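Local structure of penicillin-binding protein 2 (Pbp2) (Helicobacter pylori, 5LP5) at residues Q92-N97 / Q131-K136; E178-Q181 / I185-K188; K206-R209 / Q215-A218. The protein probably cross-links peptidoglycan as a penicillin-binding transpeptidase in cell-shape maintenance, and forms a complex with the rod shape-determining protein MreC. One frame throughout, in Å; residues are numbered along the deposited sequence.

Contact 1 of 3, residues Q92-N97 / Q131-K136; sequences QKFFPN and QPLYAK
Phe94 and Phe95 meet Leu133 and Lys136 where the C-terminal end of helix 81-94 lies against the residues leading into helix 134-138, a helix-end contact within the penicillin-binding protein dimerisation domain. It illustrates how one branched side chain can serve two consecutive aromatics. The apolar part centres on Leu133, whose two methyl groups divide the work. CD2 runs past the Phe94 side chain in the opposite sense, 4.1 Å from Phe94 CB, and also rests near Phe94 O. Leu133 CD1 meets the far end of the buried neighbouring ring, 3.8 Å from Phe95 CE1. Phe95 is the first residue to leave helical geometry, and although its CB does not head for the opposing segment, chi1 of -51° sets CG beside the backbone N, from where the ring's end reaches Leu133. Next to this apolar part lies an aliphatic-aromatic contact with the exposed Lys136, which itself packs on Ile125 of the MreC chain; Tyr134, one residue after Leu133, stacks on Phe169 of MreC. Lys136 reaches the Phe94 ring chiefly through its first methylene, Lys136 CB standing 3.7 Å from Phe94 CE1.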
ATOM      1  N   GLN A  92      -5.774  24.079 -10.566  1.00 69.06           N
ATOM      2  CA  GLN A  92      -5.299  25.075  -9.599  1.00 79.15           C
ATOM      3  C   GLN A  92      -6.356  25.341  -8.519  1.00 79.18           C
ATOM      4  O   GLN A  92      -6.044  25.397  -7.330  1.00 80.82           O
ATOM      5  CB  GLN A  92      -4.921  26.394 -10.310  1.00 89.39           C
ATOM      6  CG  GLN A  92      -4.467  27.540  -9.390  1.00 94.18           C
ATOM      7  CD  GLN A  92      -3.190  27.233  -8.627  1.00 98.71           C
ATOM      8  OE1 GLN A  92      -2.307  26.546  -9.133  1.00111.31           O
ATOM      9  NE2 GLN A  92      -3.092  27.737  -7.406  1.00104.40           N
ATOM     10  N   LYS A  93      -7.604  25.508  -8.938  1.00 76.26           N
ATOM     11  CA  LYS A  93      -8.694  25.740  -7.990  1.00 75.11           C
ATOM     12  C   LYS A  93      -8.719  24.640  -6.924  1.00 68.72           C
ATOM     13  O   LYS A  93      -8.791  24.950  -5.745  1.00 71.75           O
ATOM     14  CB  LYS A  93     -10.057  25.845  -8.698  1.00 79.09           C
ATOM     15  CG  LYS A  93     -10.291  27.166  -9.437  1.00 80.30           C
ATOM     16  CD  LYS A  93     -11.505  27.103 -10.353  1.00 84.50           C
ATOM     17  CE  LYS A  93     -11.373  28.042 -11.545  1.00 87.25           C
ATOM     18  NZ  LYS A  93     -12.332  27.661 -12.616  1.00 90.75           N
ATOM     19  N   PHE A  94      -8.626  23.372  -7.334  1.00 60.64           N
ATOM     20  CA  PHE A  94      -8.756  22.229  -6.410  1.00 52.56           C
ATOM     21  C   PHE A  94      -7.540  22.048  -5.514  1.00 50.70           C
ATOM     22  O   PHE A  94      -7.619  21.398  -4.482  1.00 50.79           O
ATOM     23  CB  PHE A  94      -8.992  20.906  -7.165  1.00 49.98           C
ATOM     24  CG  PHE A  94     -10.243  20.878  -7.992  1.00 47.12           C
ATOM     25  CD1 PHE A  94     -11.462  21.217  -7.445  1.00 47.59           C
ATOM     26  CD2 PHE A  94     -10.193  20.505  -9.315  1.00 46.48           C
ATOM     27  CE1 PHE A  94     -12.612  21.206  -8.205  1.00 49.41           C
ATOM     28  CE2 PHE A  94     -11.340  20.477 -10.088  1.00 48.73           C
ATOM     29  CZ  PHE A  94     -12.556  20.833  -9.530  1.00 50.79           C
ATOM     30  N   PHE A  95      -6.401  22.586  -5.927  1.00 51.31           N
ATOM     31  CA  PHE A  95      -5.171  22.520  -5.128  1.00 50.72           C
ATOM     32  C   PHE A  95      -4.521  23.896  -5.125  1.00 54.13           C
ATOM     33  O   PHE A  95      -3.578  24.144  -5.866  1.00 52.82           O
ATOM     34  CB  PHE A  95      -4.227  21.453  -5.696  1.00 46.49           C
ATOM     35  CG  PHE A  95      -4.887  20.135  -5.900  1.00 42.57           C
ATOM     36  CD1 PHE A  95      -4.896  19.197  -4.893  1.00 41.34           C
ATOM     37  CD2 PHE A  95      -5.558  19.857  -7.079  1.00 42.11           C
ATOM     38  CE1 PHE A  95      -5.525  17.974  -5.066  1.00 39.94           C
ATOM     39  CE2 PHE A  95      -6.200  18.653  -7.258  1.00 40.87           C
ATOM     40  CZ  PHE A  95      -6.171  17.698  -6.254  1.00 40.24           C
ATOM     41  N   PRO A  96      -5.045  24.814  -4.297  1.00 60.87           N
ATOM     42  CA  PRO A  96      -4.550  26.193  -4.333  1.00 65.54           C
ATOM     43  C   PRO A  96      -3.163  26.297  -3.709  1.00 68.72           C
ATOM     44  O   PRO A  96      -2.539  27.345  -3.764  1.00 66.37           O
ATOM     45  CB  PRO A  96      -5.589  26.961  -3.505  1.00 64.10           C
ATOM     46  CG  PRO A  96      -6.177  25.950  -2.575  1.00 61.51           C
ATOM     47  CD  PRO A  96      -6.001  24.588  -3.196  1.00 60.74           C
ATOM     48  N   ASN A  97      -2.705  25.185  -3.140  1.00 75.26           N
ATOM     49  CA  ASN A  97      -1.418  25.088  -2.488  1.00 78.61           C
ATOM     50  C   ASN A  97      -0.270  24.769  -3.463  1.00 77.19           C
ATOM     51  O   ASN A  97       0.843  24.514  -3.017  1.00 79.21           O
ATOM     52  CB  ASN A  97      -1.520  23.994  -1.419  1.00 83.78           C
ATOM     53  CG  ASN A  97      -0.535  24.181  -0.294  1.00 93.83           C
ATOM     54  OD1 ASN A  97      -0.305  25.300   0.162  1.00107.21           O
ATOM     55  ND2 ASN A  97       0.040  23.078   0.180  1.00100.84           N
ATOM     56  N   GLN A 131     -11.576  13.740  -0.289  1.00 27.39           N
ATOM     57  CA  GLN A 131     -12.915  13.518   0.181  1.00 26.94           C
ATOM     58  C   GLN A 131     -13.924  14.570  -0.342  1.00 26.73           C
ATOM     59  O   GLN A 131     -14.974  14.193  -0.868  1.00 26.59           O
ATOM     60  CB  GLN A 131     -12.899  13.365   1.699  1.00 27.06           C
ATOM     61  CG  GLN A 131     -13.951  12.417   2.238  1.00 27.80           C
ATOM     62  CD  GLN A 131     -13.722  10.953   1.886  1.00 27.14           C
ATOM     63  OE1 GLN A 131     -14.378  10.433   0.990  1.00 27.00           O
ATOM     64  NE2 GLN A 131     -12.828  10.276   2.614  1.00 25.52           N
ATOM     65  N   PRO A 132     -13.616  15.876  -0.238  1.00 26.44           N
ATOM     66  CA  PRO A 132     -14.493  16.886  -0.860  1.00 27.03           C
ATOM     67  C   PRO A 132     -14.247  17.123  -2.357  1.00 27.16           C
ATOM     68  O   PRO A 132     -15.079  17.714  -3.014  1.00 28.29           O
ATOM     69  CB  PRO A 132     -14.175  18.156  -0.084  1.00 27.34           C
ATOM     70  CG  PRO A 132     -12.806  17.956   0.479  1.00 26.78           C
ATOM     71  CD  PRO A 132     -12.500  16.492   0.493  1.00 26.10           C
ATOM     72  N   LEU A 133     -13.126  16.651  -2.882  1.00 26.48           N
ATOM     73  CA  LEU A 133     -12.752  16.882  -4.278  1.00 26.58           C
ATOM     74  C   LEU A 133     -13.266  15.848  -5.266  1.00 26.13           C
ATOM     75  O   LEU A 133     -13.569  16.190  -6.382  1.00 25.70           O
ATOM     76  CB  LEU A 133     -11.227  16.936  -4.417  1.00 26.52           C
ATOM     77  CG  LEU A 133     -10.495  17.909  -3.493  1.00 26.62           C
ATOM     78  CD1 LEU A 133      -9.001  17.648  -3.499  1.00 26.11           C
ATOM     79  CD2 LEU A 133     -10.785  19.339  -3.883  1.00 27.45           C
ATOM     80  N   TYR A 134     -13.358  14.583  -4.877  1.00 26.57           N
ATOM     81  CA  TYR A 134     -13.658  13.542  -5.858  1.00 27.49           C
ATOM     82  C   TYR A 134     -14.877  13.901  -6.711  1.00 28.81           C
ATOM     83  O   TYR A 134     -14.819  13.860  -7.916  1.00 30.24           O
ATOM     84  CB  TYR A 134     -13.831  12.175  -5.221  1.00 26.98           C
ATOM     85  CG  TYR A 134     -14.121  11.092  -6.226  1.00 27.73           C
ATOM     86  CD1 TYR A 134     -13.103  10.377  -6.806  1.00 28.11           C
ATOM     87  CD2 TYR A 134     -15.421  10.777  -6.604  1.00 28.87           C
ATOM     88  CE1 TYR A 134     -13.360   9.383  -7.749  1.00 27.99           C
ATOM     89  CE2 TYR A 134     -15.673   9.793  -7.540  1.00 28.71           C
ATOM     90  CZ  TYR A 134     -14.641   9.112  -8.101  1.00 28.21           C
ATOM     91  OH  TYR A 134     -14.912   8.145  -9.010  1.00 29.52           O
ATOM     92  N   ALA A 135     -15.977  14.281  -6.103  1.00 30.60           N
ATOM     93  CA  ALA A 135     -17.191  14.609  -6.871  1.00 33.06           C
ATOM     94  C   ALA A 135     -17.043  15.798  -7.827  1.00 34.82           C
ATOM     95  O   ALA A 135     -17.634  15.828  -8.908  1.00 34.43           O
ATOM     96  CB  ALA A 135     -18.356  14.858  -5.919  1.00 34.09           C
ATOM     97  N   LYS A 136     -16.269  16.792  -7.419  1.00 36.39           N
ATOM     98  CA  LYS A 136     -16.078  17.970  -8.238  1.00 38.01           C
ATOM     99  C   LYS A 136     -15.202  17.661  -9.440  1.00 38.61           C
ATOM    100  O   LYS A 136     -15.447  18.170 -10.536  1.00 41.37           O
ATOM    101  CB  LYS A 136     -15.522  19.094  -7.383  1.00 39.53           C
ATOM    102  CG  LYS A 136     -16.524  19.503  -6.316  1.00 41.83           C
ATOM    103  CD  LYS A 136     -16.243  20.860  -5.672  1.00 44.26           C
ATOM    104  CE  LYS A 136     -15.250  20.753  -4.526  1.00 44.77           C
ATOM    105  NZ  LYS A 136     -14.316  21.926  -4.478  1.00 46.79           N
TER

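Contact 2 of 3, residues E178-Q181 / I185-K188; sequences EENQ and IVGK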
ATOM      1  N   GLU A 178      13.629  -6.534 -16.446  1.00 99.83           N
ATOM      2  CA  GLU A 178      12.647  -5.948 -17.358  1.00100.36           C
ATOM      3  C   GLU A 178      11.272  -5.746 -16.704  1.00 92.43           C
ATOM      4  O   GLU A 178      10.576  -4.782 -17.020  1.00 82.09           O
ATOM      5  CB  GLU A 178      12.525  -6.772 -18.641  1.00107.39           C
ATOM      6  CG  GLU A 178      12.134  -8.229 -18.446  1.00109.96           C
ATOM      7  CD  GLU A 178      11.801  -8.925 -19.761  1.00113.16           C
ATOM      8  OE1 GLU A 178      12.197  -8.420 -20.839  1.00107.55           O
ATOM      9  OE2 GLU A 178      11.149  -9.993 -19.719  1.00112.21           O
ATOM     10  N   GLU A 179      10.900  -6.633 -15.777  1.00 88.43           N
ATOM     11  CA  GLU A 179       9.585  -6.555 -15.127  1.00 86.92           C
ATOM     12  C   GLU A 179       9.445  -5.470 -14.036  1.00 77.80           C
ATOM     13  O   GLU A 179       8.405  -5.360 -13.398  1.00 75.41           O
ATOM     14  CB  GLU A 179       9.161  -7.915 -14.561  1.00 84.97           C
ATOM     15  CG  GLU A 179       7.687  -7.910 -14.186  1.00 88.14           C
ATOM     16  CD  GLU A 179       7.166  -9.219 -13.662  1.00 90.93           C
ATOM     17  OE1 GLU A 179       7.579 -10.288 -14.161  1.00112.63           O
ATOM     18  OE2 GLU A 179       6.309  -9.154 -12.761  1.00 80.58           O
ATOM     19  N   ASN A 180      10.471  -4.658 -13.822  1.00 73.99           N
ATOM     20  CA  ASN A 180      10.332  -3.507 -12.922  1.00 72.40           C
ATOM     21  C   ASN A 180       9.444  -2.409 -13.530  1.00 72.30           C
ATOM     22  O   ASN A 180       9.084  -1.459 -12.850  1.00 72.22           O
ATOM     23  CB  ASN A 180      11.703  -2.904 -12.589  1.00 71.37           C
ATOM     24  CG  ASN A 180      12.556  -3.808 -11.714  1.00 68.55           C
ATOM     25  OD1 ASN A 180      12.049  -4.566 -10.888  1.00 69.61           O
ATOM     26  ND2 ASN A 180      13.872  -3.696 -11.869  1.00 70.53           N
ATOM     27  N   GLN A 181       9.097  -2.544 -14.805  1.00 73.42           N
ATOM     28  CA  GLN A 181       8.451  -1.465 -15.561  1.00 72.82           C
ATOM     29  C   GLN A 181       6.972  -1.258 -15.250  1.00 68.67           C
ATOM     30  O   GLN A 181       6.470  -0.145 -15.380  1.00 70.96           O
ATOM     31  CB  GLN A 181       8.594  -1.710 -17.066  1.00 76.71           C
ATOM     32  CG  GLN A 181       7.918  -2.989 -17.555  1.00 76.08           C
ATOM     33  CD  GLN A 181       7.542  -2.933 -19.016  1.00 74.75           C
ATOM     34  OE1 GLN A 181       6.915  -1.979 -19.487  1.00 77.39           O
ATOM     35  NE2 GLN A 181       7.934  -3.954 -19.747  1.00 69.03           N
ATOM     36  N   ILE A 185       8.223   0.839  -9.211  1.00 65.75           N
ATOM     37  CA  ILE A 185       8.533   0.827  -7.785  1.00 63.56           C
ATOM     38  C   ILE A 185       9.472  -0.344  -7.519  1.00 58.42           C
ATOM     39  O   ILE A 185       9.097  -1.513  -7.661  1.00 54.53           O
ATOM     40  CB  ILE A 185       7.255   0.667  -6.922  1.00 72.41           C
ATOM     41  CG1 ILE A 185       6.314   1.858  -7.117  1.00 72.41           C
ATOM     42  CG2 ILE A 185       7.589   0.527  -5.442  1.00 74.42           C
ATOM     43  CD1 ILE A 185       6.925   3.196  -6.758  1.00 69.26           C
ATOM     44  N   VAL A 186      10.693  -0.024  -7.106  1.00 55.50           N
ATOM     45  CA  VAL A 186      11.726  -1.038  -6.847  1.00 53.28           C
ATOM     46  C   VAL A 186      12.482  -0.788  -5.538  1.00 47.51           C
ATOM     47  O   VAL A 186      12.606   0.351  -5.073  1.00 44.78           O
ATOM     48  CB  VAL A 186      12.734  -1.138  -8.015  1.00 54.79           C
ATOM     49  CG1 VAL A 186      12.168  -2.005  -9.119  1.00 55.40           C
ATOM     50  CG2 VAL A 186      13.077   0.240  -8.544  1.00 56.16           C
ATOM     51  N   GLY A 187      12.966  -1.870  -4.939  1.00 42.93           N
ATOM     52  CA  GLY A 187      13.682  -1.768  -3.687  1.00 40.68           C
ATOM     53  C   GLY A 187      15.033  -1.186  -3.991  1.00 38.94           C
ATOM     54  O   GLY A 187      15.652  -1.566  -4.980  1.00 37.68           O
ATOM     55  N   LYS A 188      15.478  -0.256  -3.154  1.00 38.31           N
ATOM     56  CA  LYS A 188      16.789   0.376  -3.311  1.00 38.58           C
ATOM     57  C   LYS A 188      17.789  -0.196  -2.326  1.00 36.18           C
ATOM     58  O   LYS A 188      18.873  -0.568  -2.725  1.00 33.92           O
ATOM     59  CB  LYS A 188      16.709   1.898  -3.142  1.00 38.76           C
ATOM     60  CG  LYS A 188      15.803   2.586  -4.144  1.00 40.18           C
ATOM     61  CD  LYS A 188      16.306   2.421  -5.568  1.00 44.57           C
ATOM     62  CE  LYS A 188      15.455   3.217  -6.561  1.00 48.84           C
ATOM     63  NZ  LYS A 188      16.036   3.332  -7.937  1.00 49.97           N
TER
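Val186 sets one methyl group over the flat amide of Asn180. Val186 CG1 lies above the face of the amide, 3.7 Å from Asn180 ND2, and Asn180 CB is 3.6 Å from the same methyl. The two side chains cross at about a right angle, and only the CG1 branch touches; with chi1 near -82° CG1 sits beside the valine's own backbone N, on the side facing the asparagine. The contact is one of packing, whose closest approaches are not to be read closely at this resolution, with the polar work of the amide done at its rim. There Asn180 ND2 donates to the backbone oxygen of Asp173, a bond that helps to fix the rotation of the amide and hence the face offered to Val186. The two residues belong to the connection between two antiparallel strands and its return: strand 166-168 leads into helix 171-176, a 3-10 turn at 178-180 follows, and the chain comes back as strand 185-187, with Val186 bonded through its backbone to Gly167. Farther out, the side chains of both Asn180 and Val186 touch Asn196 of helix 196-200, whose OD1 receives the backbone N-H of Gly187. Asp173 is used twice, since its carboxylate OD2 forms a salt bridge with Lys188 NZ, which also donates to Val168 O.

Contact 3 of 3, residues K206-R209 / Q215-A218; sequences KIMR and QELA
A beta hairpin made of strands 204-210 and 216-223 supplies this contact, in which Arg209 faces both Leu217 and Ala218 in the bonding pattern of a beta bulge. Arg209 N donates to Ala218 O at 2.9 Å, while Leu217 N donates to Arg209 O at 2.7 Å. Two consecutive residues thus share one partner, and the strand bends: Leu217 has a psi of -127°, and the short segments run at 93° to each other rather than antiparallel. The case is consistent with a bulge turning the hairpin while its backbone bonds persist. Side chains accompany the bend on both sides of the backbone bonds. Met208 and Glu216 lie alongside each other, pointing the same way, with Met208 CE 3.5 Å from Glu216 CG, so the thioether end meets the aliphatic part of the glutamate. Arg209 crosses Leu217 at a slant, Arg209 CG lying 4.0 Å from Leu217 CD1. Strand 204-210 is the middle strand of a three-stranded antiparallel sheet: strand 43-49 flanks it, with Lys45 bonded to the backbone of Met208 and touching its side chain, and strand 216-223 is the other outer strand within this chain; at its start Glu216, and Gln215 just before it, pack on Phe174 of the MreC chain.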
ATOM      1  N   LYS A 206      -4.778  -9.248 -19.182  1.00 41.18           N
ATOM      2  CA  LYS A 206      -6.107  -9.617 -19.607  1.00 44.47           C
ATOM      3  C   LYS A 206      -6.383  -9.030 -20.971  1.00 46.41           C
ATOM      4  O   LYS A 206      -6.382  -7.827 -21.125  1.00 45.62           O
ATOM      5  CB  LYS A 206      -7.098  -9.099 -18.582  1.00 46.45           C
ATOM      6  CG  LYS A 206      -8.533  -9.173 -18.999  1.00 49.57           C
ATOM      7  CD  LYS A 206      -9.397  -9.072 -17.757  1.00 50.55           C
ATOM      8  CE  LYS A 206     -10.845  -8.850 -18.134  1.00 55.97           C
ATOM      9  NZ  LYS A 206     -11.754  -9.277 -17.034  1.00 62.68           N
ATOM     10  N   ILE A 207      -6.579  -9.891 -21.966  1.00 49.41           N
ATOM     11  CA  ILE A 207      -6.811  -9.471 -23.346  1.00 51.43           C
ATOM     12  C   ILE A 207      -8.293  -9.613 -23.684  1.00 54.40           C
ATOM     13  O   ILE A 207      -8.901 -10.651 -23.426  1.00 52.47           O
ATOM     14  CB  ILE A 207      -6.011 -10.325 -24.335  1.00 52.48           C
ATOM     15  CG1 ILE A 207      -4.524 -10.296 -23.981  1.00 53.73           C
ATOM     16  CG2 ILE A 207      -6.178  -9.813 -25.749  1.00 52.54           C
ATOM     17  CD1 ILE A 207      -3.658 -11.126 -24.904  1.00 55.93           C
ATOM     18  N   MET A 208      -8.858  -8.570 -24.286  1.00 58.10           N
ATOM     19  CA  MET A 208     -10.303  -8.449 -24.451  1.00 64.34           C
ATOM     20  C   MET A 208     -10.705  -7.997 -25.841  1.00 72.44           C
ATOM     21  O   MET A 208     -10.020  -7.190 -26.467  1.00 79.67           O
ATOM     22  CB  MET A 208     -10.843  -7.438 -23.454  1.00 64.22           C
ATOM     23  CG  MET A 208     -10.537  -7.799 -22.021  1.00 64.95           C
ATOM     24  SD  MET A 208     -11.433  -6.715 -20.937  1.00 71.91           S
ATOM     25  CE  MET A 208     -10.462  -5.221 -21.089  1.00 74.61           C
ATOM     26  N   ARG A 209     -11.834  -8.516 -26.316  1.00 78.57           N
ATOM     27  CA  ARG A 209     -12.465  -8.029 -27.548  1.00 81.70           C
ATOM     28  C   ARG A 209     -13.155  -6.676 -27.276  1.00 78.84           C
ATOM     29  O   ARG A 209     -13.789  -6.476 -26.239  1.00 69.08           O
ATOM     30  CB  ARG A 209     -13.459  -9.064 -28.099  1.00 86.80           C
ATOM     31  CG  ARG A 209     -14.011  -8.718 -29.482  1.00 90.48           C
ATOM     32  CD  ARG A 209     -14.861  -9.838 -30.040  1.00 92.04           C
ATOM     33  NE  ARG A 209     -14.063 -11.035 -30.262  1.00 93.31           N
ATOM     34  CZ  ARG A 209     -14.562 -12.253 -30.446  1.00 96.27           C
ATOM     35  NH1 ARG A 209     -15.878 -12.466 -30.439  1.00 98.53           N
ATOM     36  NH2 ARG A 209     -13.735 -13.269 -30.639  1.00 97.02           N
ATOM     37  N   GLN A 215     -15.137  -0.170 -26.019  1.00106.07           N
ATOM     38  CA  GLN A 215     -15.702  -0.777 -24.825  1.00107.46           C
ATOM     39  C   GLN A 215     -15.402  -2.272 -24.821  1.00106.74           C
ATOM     40  O   GLN A 215     -15.055  -2.850 -25.852  1.00102.12           O
ATOM     41  CB  GLN A 215     -17.207  -0.551 -24.772  1.00109.79           C
ATOM     42  CG  GLN A 215     -17.625   0.870 -25.104  1.00107.73           C
ATOM     43  CD  GLN A 215     -18.987   1.200 -24.570  1.00105.09           C
ATOM     44  OE1 GLN A 215     -19.207   1.111 -23.371  1.00107.52           O
ATOM     45  NE2 GLN A 215     -19.908   1.582 -25.450  1.00103.40           N
ATOM     46  N   GLU A 216     -15.547  -2.886 -23.652  1.00104.22           N
ATOM     47  CA  GLU A 216     -15.154  -4.274 -23.457  1.00101.39           C
ATOM     48  C   GLU A 216     -16.277  -5.213 -23.850  1.00 97.61           C
ATOM     49  O   GLU A 216     -17.441  -4.966 -23.544  1.00 88.79           O
ATOM     50  CB  GLU A 216     -14.757  -4.523 -21.998  1.00104.02           C
ATOM     51  CG  GLU A 216     -13.553  -3.716 -21.538  1.00105.55           C
ATOM     52  CD  GLU A 216     -13.910  -2.510 -20.689  1.00107.29           C
ATOM     53  OE1 GLU A 216     -14.995  -1.908 -20.870  1.00100.26           O
ATOM     54  OE2 GLU A 216     -13.081  -2.166 -19.825  1.00117.13           O
ATOM     55  N   LEU A 217     -15.913  -6.288 -24.541  1.00 98.82           N
ATOM     56  CA  LEU A 217     -16.842  -7.369 -24.861  1.00 94.91           C
ATOM     57  C   LEU A 217     -16.340  -8.640 -24.151  1.00 87.57           C
ATOM     58  O   LEU A 217     -16.106  -8.624 -22.931  1.00 80.37           O
ATOM     59  CB  LEU A 217     -16.951  -7.549 -26.380  1.00 98.66           C
ATOM     60  CG  LEU A 217     -17.393  -6.295 -27.156  1.00102.15           C
ATOM     61  CD1 LEU A 217     -17.183  -6.459 -28.654  1.00103.28           C
ATOM     62  CD2 LEU A 217     -18.845  -5.953 -26.867  1.00101.33           C
ATOM     63  N   ALA A 218     -16.164  -9.732 -24.891  1.00 80.72           N
ATOM     64  CA  ALA A 218     -15.647 -10.957 -24.298  1.00 76.49           C
ATOM     65  C   ALA A 218     -14.200 -10.796 -23.822  1.00 70.83           C
ATOM     66  O   ALA A 218     -13.393 -10.114 -24.453  1.00 69.61           O
ATOM     67  CB  ALA A 218     -15.742 -12.102 -25.294  1.00 79.76           C
TER

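How the contacts relate
The three contacts follow one another along the chain without interleaving, and all fall within the dimerisation domain. Contact 1 joins the end of helix 81-94 to the approach to helix 134-138, contact 2 lies at the two-stranded sheet of 166-168 and 185-187, and contact 3 lies in the three-stranded sheet containing the hairpin. The centres of contact 1 and contact 2 are about 32 Å apart, those of contact 1 and contact 3 about 33 Å, and those of contact 2 and contact 3 about 28 Å; none touches another. Contacts 1 and 3, about 42 and 47 Å from the chain's centre, both meet MreC, which therefore engages separate parts of this domain, whereas contact 2, at about 22 Å, is touched by no other chain.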